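Local coordinates for protein glutathione S-transferase (Sulfitobacter, PDB 4GF0) that binds glutathione and, as a member of the glutathione S-transferase family, probably conjugates it to electrophilic compounds, at residues S97-L102 with D163-V168; H110-K113 with R118-K121. All coordinates share one frame; numbering follows the deposited sequence.

Interaction 1: S97-L102 with D163-V168; sequences SAMYYL and DPYLFV
Two helices of the all-helical C-terminal part of the glutathione S-transferase fold, 89-111 and 162-170, pack here in the core of the chain. Their short segments run in roughly the same direction, with axes 9.6 Å apart and inclined by 32°. M99, L102, Y165 and L166 carry the contact, and all four are buried. The Y165 ring packs against the side chains of M99 and L102. L102 CB lies over one face of this ring in a CH-pi contact, 4.1 Å from the centroid and displaced toward the rim. The other end of the same leucine reaches further. L102 CD1 presses on the 163-168 backbone, 3.5 Å from L166 N, while L102 CD2 meets L166 CD1 at 3.9 Å. L102 can do this because CG stands anti to its carbonyl carbon (chi1 -66°) and chi2 is extended, which sends CD1 across to the other helix. M99 sits on the same side of the ring as L102, but out toward the CD2 edge. Its CB and CG touch Y165 CD2, each at 3.9 Å, and M99 O approaches Y165 CE2 obliquely. Y165 also belongs to the glutathione pocket and touches the bound ligand. Around the contact, L166 rests on F189 of helix 184-194 and V144 of helix 123-148, Y165 touches I13, and M99 packs on Y100 of the second subunit.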
ATOM      1  N   SER A  97       1.433   6.566   7.067  1.00 12.45           N
ATOM      2  CA  SER A  97       2.191   7.224   6.014  1.00 11.21           C
ATOM      3  C   SER A  97       3.432   6.406   5.739  1.00 11.75           C
ATOM      4  O   SER A  97       3.804   6.196   4.587  1.00 13.87           O
ATOM      5  CB  SER A  97       2.599   8.633   6.433  1.00 14.33           C
ATOM      6  OG  SER A  97       3.446   9.210   5.450  1.00 22.39           O
ATOM      7  N   ALA A  98       4.076   5.938   6.805  1.00 12.84           N
ATOM      8  CA  ALA A  98       5.270   5.115   6.645  1.00 15.16           C
ATOM      9  C   ALA A  98       4.910   3.836   5.905  1.00 13.30           C
ATOM     10  O   ALA A  98       5.632   3.404   5.007  1.00 13.13           O
ATOM     11  CB  ALA A  98       5.878   4.786   8.004  1.00 14.97           C
ATOM     12  N   MET A  99       3.782   3.237   6.274  1.00  9.89           N
ATOM     13  CA  MET A  99       3.357   1.979   5.657  1.00 11.48           C
ATOM     14  C   MET A  99       3.040   2.142   4.170  1.00 12.88           C
ATOM     15  O   MET A  99       3.472   1.341   3.350  1.00 12.55           O
ATOM     16  CB  MET A  99       2.178   1.363   6.418  1.00 13.94           C
ATOM     17  CG  MET A  99       2.530   1.018   7.864  1.00  8.85           C
ATOM     18  SD  MET A  99       1.066   0.827   8.916  1.00 13.43           S
ATOM     19  CE  MET A  99       0.336  -0.639   8.208  1.00 15.19           C
ATOM     20  N   TYR A 100       2.299   3.182   3.816  1.00  9.96           N
ATOM     21  CA  TYR A 100       1.993   3.399   2.406  1.00 12.94           C
ATOM     22  C   TYR A 100       3.227   3.778   1.609  1.00 15.23           C
ATOM     23  O   TYR A 100       3.327   3.419   0.438  1.00 13.68           O
ATOM     24  CB  TYR A 100       0.886   4.436   2.218  1.00 12.46           C
ATOM     25  CG  TYR A 100      -0.502   3.844   2.356  1.00 11.78           C
ATOM     26  CD1 TYR A 100      -1.150   3.289   1.263  1.00 11.52           C
ATOM     27  CD2 TYR A 100      -1.159   3.843   3.577  1.00 11.48           C
ATOM     28  CE1 TYR A 100      -2.421   2.744   1.377  1.00  9.96           C
ATOM     29  CE2 TYR A 100      -2.431   3.294   3.708  1.00 13.24           C
ATOM     30  CZ  TYR A 100      -3.053   2.756   2.601  1.00 14.43           C
ATOM     31  OH  TYR A 100      -4.312   2.232   2.718  1.00 12.12           O
ATOM     32  N   TYR A 101       4.158   4.505   2.226  1.00 10.45           N
ATOM     33  CA  TYR A 101       5.426   4.812   1.556  1.00 13.14           C
ATOM     34  C   TYR A 101       6.165   3.521   1.209  1.00 12.82           C
ATOM     35  O   TYR A 101       6.702   3.360   0.111  1.00 14.17           O
ATOM     36  CB  TYR A 101       6.328   5.700   2.423  1.00 11.82           C
ATOM     37  CG  TYR A 101       7.664   5.958   1.772  1.00 16.61           C
ATOM     38  CD1 TYR A 101       7.794   6.915   0.780  1.00 18.23           C
ATOM     39  CD2 TYR A 101       8.786   5.226   2.131  1.00 20.85           C
ATOM     40  CE1 TYR A 101       9.003   7.151   0.170  1.00 19.38           C
ATOM     41  CE2 TYR A 101      10.016   5.462   1.522  1.00 18.99           C
ATOM     42  CZ  TYR A 101      10.110   6.427   0.546  1.00 20.10           C
ATOM     43  OH  TYR A 101      11.314   6.667  -0.071  1.00 21.67           O
ATOM     44  N   LEU A 102       6.212   2.604   2.165  1.00 12.56           N
ATOM     45  CA  LEU A 102       6.862   1.324   1.927  1.00 14.43           C
ATOM     46  C   LEU A 102       6.136   0.553   0.820  1.00 14.37           C
ATOM     47  O   LEU A 102       6.777   0.012  -0.084  1.00 15.90           O
ATOM     48  CB  LEU A 102       6.931   0.501   3.229  1.00 11.80           C
ATOM     49  CG  LEU A 102       7.835   1.147   4.295  1.00 11.39           C
ATOM     50  CD1 LEU A 102       7.745   0.347   5.601  1.00 13.97           C
ATOM     51  CD2 LEU A 102       9.292   1.255   3.844  1.00 15.95           C
ATOM     52  N   ASP A 163       6.691  -0.552  12.173  1.00 11.60           N
ATOM     53  CA  ASP A 163       7.997  -1.121  12.485  1.00 15.63           C
ATOM     54  C   ASP A 163       8.283  -2.502  11.872  1.00 14.07           C
ATOM     55  O   ASP A 163       9.340  -2.682  11.269  1.00 13.75           O
ATOM     56  CB  ASP A 163       8.257  -1.069  13.992  1.00 14.34           C
ATOM     57  CG  ASP A 163       8.266   0.354  14.511  1.00 12.83           C
ATOM     58  OD1 ASP A 163       9.078   1.153  13.989  1.00 15.83           O
ATOM     59  OD2 ASP A 163       7.442   0.680  15.404  1.00 15.65           O
ATOM     60  N   PRO A 164       7.356  -3.470  11.999  1.00 13.98           N
ATOM     61  CA  PRO A 164       7.634  -4.735  11.306  1.00 14.12           C
ATOM     62  C   PRO A 164       7.755  -4.543   9.803  1.00 12.39           C
ATOM     63  O   PRO A 164       8.587  -5.173   9.158  1.00 13.91           O
ATOM     64  CB  PRO A 164       6.380  -5.565  11.585  1.00 12.13           C
ATOM     65  CG  PRO A 164       5.881  -5.042  12.881  1.00 18.80           C
ATOM     66  CD  PRO A 164       6.149  -3.571  12.845  1.00 12.87           C
ATOM     67  N   TYR A 165       6.902  -3.684   9.259  1.00 13.38           N
ATOM     68  CA  TYR A 165       6.923  -3.361   7.842  1.00 13.16           C
ATOM     69  C   TYR A 165       8.285  -2.781   7.460  1.00 13.80           C
ATOM     70  O   TYR A 165       8.923  -3.256   6.511  1.00 12.26           O
ATOM     71  CB  TYR A 165       5.791  -2.368   7.522  1.00  9.19           C
ATOM     72  CG  TYR A 165       5.233  -2.444   6.123  1.00 10.73           C
ATOM     73  CD1 TYR A 165       6.002  -2.908   5.057  1.00 14.20           C
ATOM     74  CD2 TYR A 165       3.937  -2.026   5.862  1.00 12.78           C
ATOM     75  CE1 TYR A 165       5.477  -2.967   3.757  1.00 12.20           C
ATOM     76  CE2 TYR A 165       3.405  -2.088   4.587  1.00 16.29           C
ATOM     77  CZ  TYR A 165       4.173  -2.548   3.540  1.00 13.61           C
ATOM     78  OH  TYR A 165       3.614  -2.584   2.282  1.00 12.42           O
ATOM     79  N   LEU A 166       8.754  -1.783   8.207  1.00 11.75           N
ATOM     80  CA  LEU A 166      10.027  -1.130   7.882  1.00 15.63           C
ATOM     81  C   LEU A 166      11.192  -2.085   8.068  1.00 12.76           C
ATOM     82  O   LEU A 166      12.130  -2.090   7.281  1.00 14.12           O
ATOM     83  CB  LEU A 166      10.232   0.118   8.747  1.00 15.07           C
ATOM     84  CG  LEU A 166      11.523   0.889   8.476  1.00 14.96           C
ATOM     85  CD1 LEU A 166      11.517   1.451   7.055  1.00 14.41           C
ATOM     86  CD2 LEU A 166      11.667   2.001   9.511  1.00 15.39           C
ATOM     87  N   PHE A 167      11.122  -2.903   9.107  1.00 12.72           N
ATOM     88  CA  PHE A 167      12.200  -3.848   9.380  1.00 16.23           C
ATOM     89  C   PHE A 167      12.436  -4.810   8.213  1.00 13.76           C
ATOM     90  O   PHE A 167      13.571  -5.011   7.774  1.00 15.16           O
ATOM     91  CB  PHE A 167      11.883  -4.639  10.642  1.00 15.51           C
ATOM     92  CG  PHE A 167      12.894  -5.698  10.953  1.00 17.71           C
ATOM     93  CD1 PHE A 167      14.173  -5.352  11.355  1.00 18.91           C
ATOM     94  CD2 PHE A 167      12.563  -7.038  10.845  1.00 18.10           C
ATOM     95  CE1 PHE A 167      15.120  -6.338  11.656  1.00 22.44           C
ATOM     96  CE2 PHE A 167      13.502  -8.026  11.138  1.00 20.24           C
ATOM     97  CZ  PHE A 167      14.780  -7.672  11.541  1.00 21.61           C
ATOM     98  N   VAL A 168      11.368  -5.421   7.719  1.00 13.02           N
ATOM     99  CA  VAL A 168      11.528  -6.384   6.641  1.00 15.86           C
ATOM    100  C   VAL A 168      12.044  -5.714   5.366  1.00 15.84           C
ATOM    101  O   VAL A 168      12.880  -6.273   4.658  1.00 18.41           O
ATOM    102  CB  VAL A 168      10.228  -7.186   6.388  1.00 14.85           C
ATOM    103  CG1 VAL A 168      10.388  -8.061   5.154  1.00 20.07           C
ATOM    104  CG2 VAL A 168       9.909  -8.042   7.609  1.00 13.14           C
TER

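Interaction 2: H110-K113 with R118-K121; sequences HAHK and RWAK. With GSH (glutathione), chain D.
H112 and W119 form an offset stack where the C-terminal end of helix 89-111 meets the loop after it in this glutathione S-transferase fold. The imidazole lies nearly parallel to the six-membered ring of the indole, with planes at 9° and centroids 4.0 Å apart. W119 CZ3 sits over the centre of the H112 ring. In return, H112 NE2 lies over the rim of the indole, 3.4 Å from W119 CE3. The opposite face of W119 is covered by R118 CB, so the indole is sandwiched between its own neighbour and the histidine. A111 comes in differently. Its CB meets the edge of the indole, in plane, 4.0 Å from W119 CH2. The same methyl lies 3.7 Å from R118 NH1 and so touches both R118 and W119.

The H112 ring is fixed by polar bonds as well: ND1 is hydrogen-bonded to V108 O, and NE2 to H112 NE2 of the second subunit. H112 also stacks on W119 of that subunit, which makes this turn part of the dimer interface. A leucine here would probably give up the flat stack on W119, leave V108 O without its N-H partner and, changed in both subunits, remove the histidine pair across the interface.

Beyond W119 the R118 chain runs on to the ligand. It is extended from CG to NE, which carries the guanidinium to the glutathione pocket, where R53 also contributes. R118 NH2 makes a weak bond of 3.5 Å to OE1 of glutathione. The shorter, straighter bond runs from R118 NH2 to glutathione O31, a carboxylate oxygen, at 2.9 Å and with an N-H...O angle of 161°.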
ATOM      1  N   HIS A 110      12.495  -1.910  -4.774  1.00 16.11           N
ATOM      2  CA  HIS A 110      13.138  -3.213  -4.604  1.00 20.03           C
ATOM      3  C   HIS A 110      12.644  -4.214  -5.652  1.00 16.78           C
ATOM      4  O   HIS A 110      13.415  -5.025  -6.155  1.00 19.95           O
ATOM      5  CB  HIS A 110      12.866  -3.752  -3.199  1.00 18.34           C
ATOM      6  CG  HIS A 110      13.279  -5.172  -3.001  1.00 20.80           C
ATOM      7  ND1 HIS A 110      14.587  -5.558  -2.812  1.00 21.03           N
ATOM      8  CD2 HIS A 110      12.542  -6.318  -2.941  1.00 21.65           C
ATOM      9  CE1 HIS A 110      14.648  -6.871  -2.655  1.00 24.14           C
ATOM     10  NE2 HIS A 110      13.412  -7.349  -2.730  1.00 22.25           N
ATOM     11  N   ALA A 111      11.356  -4.132  -5.978  1.00 18.77           N
ATOM     12  CA  ALA A 111      10.710  -5.090  -6.875  1.00 16.39           C
ATOM     13  C   ALA A 111      11.264  -5.007  -8.286  1.00 18.29           C
ATOM     14  O   ALA A 111      11.162  -5.965  -9.054  1.00 19.21           O
ATOM     15  CB  ALA A 111       9.202  -4.871  -6.892  1.00 20.63           C
ATOM     16  N   HIS A 112      11.858  -3.870  -8.625  1.00 16.88           N
ATOM     17  CA  HIS A 112      12.438  -3.704  -9.956  1.00 18.41           C
ATOM     18  C   HIS A 112      13.729  -4.497 -10.146  1.00 24.14           C
ATOM     19  O   HIS A 112      14.250  -4.589 -11.264  1.00 23.48           O
ATOM     20  CB  HIS A 112      12.649  -2.222 -10.283  1.00 18.70           C
ATOM     21  CG  HIS A 112      11.395  -1.509 -10.656  1.00 16.93           C
ATOM     22  ND1 HIS A 112      10.414  -1.171  -9.735  1.00 16.36           N
ATOM     23  CD2 HIS A 112      10.928  -1.097 -11.857  1.00 17.22           C
ATOM     24  CE1 HIS A 112       9.422  -0.567 -10.355  1.00 19.65           C
ATOM     25  NE2 HIS A 112       9.710  -0.506 -11.648  1.00 21.44           N
ATOM     26  N   LYS A 113      14.249  -5.073  -9.068  1.00 18.82           N
ATOM     27  CA  LYS A 113      15.461  -5.878  -9.176  1.00 20.78           C
ATOM     28  C   LYS A 113      15.200  -7.208  -9.875  1.00 24.21           C
ATOM     29  O   LYS A 113      15.930  -7.581 -10.799  1.00 28.42           O
ATOM     30  CB  LYS A 113      16.092  -6.127  -7.800  1.00 23.60           C
ATOM     31  CG  LYS A 113      17.439  -6.843  -7.882  1.00 31.88           C
ATOM     32  CD  LYS A 113      18.200  -6.795  -6.563  1.00 37.92           C
ATOM     33  CE  LYS A 113      17.681  -7.803  -5.563  1.00 44.61           C
ATOM     34  NZ  LYS A 113      18.539  -7.836  -4.337  1.00 48.05           N
ATOM     35  N   ARG A 118       7.140  -7.289 -14.669  1.00 23.06           N
ATOM     36  CA  ARG A 118       5.838  -6.701 -14.361  1.00 21.91           C
ATOM     37  C   ARG A 118       5.524  -5.488 -15.236  1.00 24.79           C
ATOM     38  O   ARG A 118       4.357  -5.192 -15.490  1.00 23.21           O
ATOM     39  CB  ARG A 118       5.769  -6.283 -12.894  1.00 17.97           C
ATOM     40  CG  ARG A 118       5.739  -7.445 -11.934  1.00 20.29           C
ATOM     41  CD  ARG A 118       5.621  -6.941 -10.514  1.00 19.99           C
ATOM     42  NE  ARG A 118       5.785  -8.011  -9.537  1.00 22.65           N
ATOM     43  CZ  ARG A 118       5.985  -7.805  -8.242  1.00 21.18           C
ATOM     44  NH1 ARG A 118       6.041  -6.563  -7.771  1.00 18.67           N
ATOM     45  NH2 ARG A 118       6.129  -8.839  -7.420  1.00 20.98           N
ATOM     46  N   TRP A 119       6.556  -4.778 -15.687  1.00 22.08           N
ATOM     47  CA  TRP A 119       6.341  -3.484 -16.324  1.00 18.95           C
ATOM     48  C   TRP A 119       7.031  -3.341 -17.680  1.00 19.84           C
ATOM     49  O   TRP A 119       6.832  -2.348 -18.368  1.00 22.79           O
ATOM     50  CB  TRP A 119       6.813  -2.348 -15.401  1.00 21.39           C
ATOM     51  CG  TRP A 119       6.199  -2.398 -14.046  1.00 18.77           C
ATOM     52  CD1 TRP A 119       4.930  -2.035 -13.714  1.00 20.05           C
ATOM     53  CD2 TRP A 119       6.831  -2.833 -12.832  1.00 18.16           C
ATOM     54  NE1 TRP A 119       4.724  -2.233 -12.359  1.00 16.71           N
ATOM     55  CE2 TRP A 119       5.875  -2.712 -11.801  1.00 17.05           C
ATOM     56  CE3 TRP A 119       8.104  -3.318 -12.523  1.00 17.99           C
ATOM     57  CZ2 TRP A 119       6.159  -3.063 -10.472  1.00 21.26           C
ATOM     58  CZ3 TRP A 119       8.385  -3.654 -11.209  1.00 19.33           C
ATOM     59  CH2 TRP A 119       7.413  -3.529 -10.197  1.00 19.69           C
ATOM     60  N   ALA A 120       7.845  -4.327 -18.043  1.00 20.60           N
ATOM     61  CA  ALA A 120       8.621  -4.290 -19.286  1.00 21.64           C
ATOM     62  C   ALA A 120       8.780  -5.693 -19.849  1.00 24.64           C
ATOM     63  O   ALA A 120       8.545  -6.674 -19.148  1.00 24.52           O
ATOM     64  CB  ALA A 120       9.995  -3.659 -19.051  1.00 21.42           C
ATOM     65  N   LYS A 121       9.197  -5.782 -21.110  1.00 24.92           N
ATOM     66  CA  LYS A 121       9.334  -7.070 -21.777  1.00 32.23           C
ATOM     67  C   LYS A 121      10.762  -7.387 -22.213  1.00 33.77           C
ATOM     68  O   LYS A 121      11.129  -8.554 -22.336  1.00 35.85           O
ATOM     69  CB  LYS A 121       8.397  -7.145 -22.985  1.00 35.04           C
ATOM     70  CG  LYS A 121       7.021  -7.698 -22.646  1.00 41.61           C
ATOM     71  CD  LYS A 121       6.017  -7.410 -23.753  1.00 45.97           C
ATOM     72  CE  LYS A 121       4.613  -7.864 -23.362  1.00 52.85           C
ATOM     73  NZ  LYS A 121       4.430  -9.339 -23.445  1.00 57.47           N
TER
HETATM   74  N1  GSH D 302       1.622  -5.007  -2.542  1.00 17.62           N
HETATM   75  CA1 GSH D 302       1.872  -6.346  -2.058  1.00 18.42           C
HETATM   76  C1  GSH D 302       1.876  -6.355  -0.562  1.00 20.22           C
HETATM   77  O11 GSH D 302       1.428  -7.351   0.068  1.00 14.13           O
HETATM   78  O12 GSH D 302       2.352  -5.376   0.074  1.00 17.94           O
HETATM   79  CB1 GSH D 302       3.224  -6.827  -2.531  1.00 17.64           C
HETATM   80  CG1 GSH D 302       3.230  -8.353  -2.417  1.00 13.14           C
HETATM   81  CD1 GSH D 302       4.468  -8.907  -3.132  1.00 16.92           C
HETATM   82  OE1 GSH D 302       4.814  -8.470  -4.230  1.00 15.45           O
HETATM   83  N2  GSH D 302       5.235  -9.965  -2.483  1.00 16.71           N
HETATM   84  CA2 GSH D 302       6.397 -10.507  -3.146  1.00 17.77           C
HETATM   85  C2  GSH D 302       5.938 -11.668  -3.987  1.00 19.24           C
HETATM   86  O2  GSH D 302       4.970 -12.339  -3.654  1.00 17.38           O
HETATM   87  CB2 GSH D 302       7.409 -10.982  -2.153  1.00 18.11           C
HETATM   88  SG2 GSH D 302       8.082  -9.591  -1.262  1.00 22.17           S
HETATM   89  N3  GSH D 302       6.622 -12.012  -5.227  1.00 16.98           N
HETATM   90  CA3 GSH D 302       6.139 -13.153  -5.996  1.00 15.92           C
HETATM   91  C3  GSH D 302       6.191 -12.880  -7.479  1.00 25.11           C
HETATM   92  O31 GSH D 302       6.285 -11.694  -7.906  1.00 22.91           O
HETATM   93  O32 GSH D 302       6.119 -13.845  -8.305  1.00 22.34           O

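How the interactions relate
Both interactions use helix 89-111. Interaction 1 takes its middle and interaction 2 its C-terminal end. Their centres are 20 Å apart, and their nearest atoms are still about 7 Å apart. Along the chain, both segments of interaction 2 fall between those of interaction 1: 97-102 comes first, then 110-113 and 118-121, and 163-168 last. Interaction 1 lies near the centre of the chain, and the centre of interaction 2 about 18 Å from that point. Each supplies a residue of the glutathione pocket, Y165 and R118, and each touches the second subunit. The two contacts, joined by one helix, place residues from separate parts of the chain at one glutathione pocket, beside the dimer interface.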